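Local coordinates for maternal effect protein oskar (Drosophila melanogaster, PDB 5A4A) that induces germ plasm and binds RNA through a domain resembling SGNH hydrolases, at residues F103-I107 against E148-L152. Sequence-based numbering, arbitrary orientation.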
loop_
_atom_site.group_PDB
_atom_site.type_symbol
_atom_site.label_atom_id
_atom_site.label_comp_id
_atom_site.label_asym_id
_atom_site.label_seq_id
_atom_site.Cartn_x
_atom_site.Cartn_y
_atom_site.Cartn_z
ATOM N N PHE A 103 11.271 3.863 -4.906
ATOM C CA PHE A 103 10.687 4.430 -3.700
ATOM C C PHE A 103 11.279 5.819 -3.400
ATOM O O PHE A 103 10.558 6.749 -3.037
ATOM C CB PHE A 103 10.864 3.479 -2.510
ATOM C CG PHE A 103 10.117 3.916 -1.280
ATOM C CD1 PHE A 103 8.769 3.644 -1.151
ATOM C CD2 PHE A 103 10.762 4.616 -0.267
ATOM C CE1 PHE A 103 8.067 4.046 -0.035
ATOM C CE2 PHE A 103 10.065 5.026 0.859
ATOM C CZ PHE A 103 8.718 4.744 0.974
ATOM N N ARG A 104 12.587 5.970 -3.583
ATOM C CA ARG A 104 13.230 7.266 -3.374
ATOM C C ARG A 104 12.626 8.307 -4.323
ATOM O O ARG A 104 12.359 9.443 -3.931
ATOM C CB ARG A 104 14.746 7.135 -3.559
ATOM C CG ARG A 104 15.519 8.427 -3.532
ATOM C CD ARG A 104 17.008 8.149 -3.725
ATOM N NE ARG A 104 17.654 7.693 -2.496
ATOM C CZ ARG A 104 18.008 6.437 -2.235
ATOM N NH1 ARG A 104 17.782 5.470 -3.120
ATOM N NH2 ARG A 104 18.595 6.148 -1.081
ATOM N N LEU A 105 12.356 7.897 -5.560
ATOM C CA LEU A 105 11.727 8.789 -6.531
ATOM C C LEU A 105 10.254 9.088 -6.226
ATOM O O LEU A 105 9.780 10.186 -6.520
ATOM C CB LEU A 105 11.884 8.245 -7.954
ATOM C CG LEU A 105 13.322 8.238 -8.477
ATOM C CD1 LEU A 105 13.377 7.593 -9.854
ATOM C CD2 LEU A 105 13.905 9.647 -8.506
ATOM N N LEU A 106 9.530 8.120 -5.656
ATOM C CA LEU A 106 8.153 8.366 -5.214
ATOM C C LEU A 106 8.127 9.449 -4.132
ATOM O O LEU A 106 7.333 10.394 -4.186
ATOM C CB LEU A 106 7.490 7.076 -4.695
ATOM C CG LEU A 106 6.105 7.234 -4.043
ATOM C CD1 LEU A 106 5.061 7.787 -5.026
ATOM C CD2 LEU A 106 5.603 5.913 -3.430
ATOM N N ILE A 107 8.996 9.303 -3.149
ATOM C CA ILE A 107 9.103 10.295 -2.079
ATOM C C ILE A 107 9.437 11.691 -2.621
ATOM O O ILE A 107 8.842 12.689 -2.212
ATOM C CB ILE A 107 10.146 9.872 -1.023
ATOM C CG1 ILE A 107 9.728 8.568 -0.335
ATOM C CG2 ILE A 107 10.327 10.970 0.015
ATOM C CD1 ILE A 107 8.390 8.639 0.420
ATOM N N GLU A 148 15.244 6.042 4.769
ATOM C CA GLU A 148 14.976 7.016 3.715
ATOM C C GLU A 148 13.960 8.067 4.161
ATOM O O GLU A 148 14.062 9.243 3.809
ATOM C CB GLU A 148 14.453 6.303 2.464
ATOM C CG GLU A 148 14.120 7.233 1.315
ATOM C CD GLU A 148 15.358 7.820 0.648
ATOM O OE1 GLU A 148 16.482 7.335 0.913
ATOM O OE2 GLU A 148 15.201 8.763 -0.152
ATOM N N CYS A 149 12.980 7.639 4.944
ATOM C CA CYS A 149 11.906 8.530 5.372
ATOM C C CYS A 149 12.124 8.979 6.807
ATOM O O CYS A 149 11.172 9.115 7.575
ATOM C CB CYS A 149 10.552 7.836 5.247
ATOM S SG CYS A 149 10.138 7.379 3.543
ATOM N N CYS A 150 13.383 9.227 7.156
ATOM C CA CYS A 150 13.744 9.627 8.514
ATOM C C CYS A 150 13.099 10.941 8.971
ATOM O O CYS A 150 12.979 11.173 10.164
ATOM C CB CYS A 150 15.266 9.701 8.680
ATOM S SG CYS A 150 16.112 10.711 7.465
ATOM N N HIS A 151 12.679 11.792 8.038
ATOM C CA HIS A 151 12.030 13.047 8.425
ATOM C C HIS A 151 10.514 12.969 8.357
ATOM O O HIS A 151 9.821 13.958 8.636
ATOM C CB HIS A 151 12.516 14.187 7.534
ATOM C CG HIS A 151 14.002 14.247 7.406
ATOM N ND1 HIS A 151 14.815 14.759 8.397
ATOM C CD2 HIS A 151 14.822 13.859 6.403
ATOM C CE1 HIS A 151 16.077 14.684 8.003
ATOM N NE2 HIS A 151 16.106 14.142 6.799
ATOM N N LEU A 152 10.007 11.804 7.962
ATOM C CA LEU A 152 8.578 11.612 7.790
ATOM C C LEU A 152 8.052 10.625 8.815
ATOM O O LEU A 152 8.819 9.863 9.415
ATOM C CB LEU A 152 8.281 11.112 6.366
ATOM C CG LEU A 152 8.721 12.079 5.249
ATOM C CD1 LEU A 152 8.662 11.405 3.871
ATOM C CD2 LEU A 152 7.854 13.328 5.273
HETATM O O HOH W 1 13.479 10.941 -1.944
#
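Cys149 pushes its SG into the notch between Phe103 and Ile107, one turn apart on helix 96-112, in the OSK domain, an SGNH hydrolase-like alpha/beta fold, where the end of helix 132-148 and the turn leading to strand 154-155 pack against helix 96-112. Cys149 SG meets Phe103 at the ring edge, 3.6 Å from CE2: a sulfur-aromatic contact, with SG 80° off the ring normal. Ile107 forms the other wall of the notch, its CD1 3.8 Å from Cys149 SG. Leu119 of strand 116-120 touches both Phe103 and Cys149, joining the notch to the sheet. Leu152, at the end of the type I turn that begins at Cys149, points its CD1 methyl at the CG2 methyl of Ile107, 4.2 Å away. On the more solvent-exposed side, Glu148 reaches across Arg104 at about a right angle. Its chain bends at chi2 (72°), which swings the carboxylate against the arginine; Glu148 OE2 rests 3.4 Å from Arg104 CG, while Glu148 OE1 forms a salt bridge to Arg104 NH2 at 3.1 Å. Guanidinium and carboxylate planes stand 84° apart, so the pair is not a flat, two-pronged one. A water bridges the two residues, donating to Arg104 O at 2.7 Å and, weakly, to Glu148 OE2.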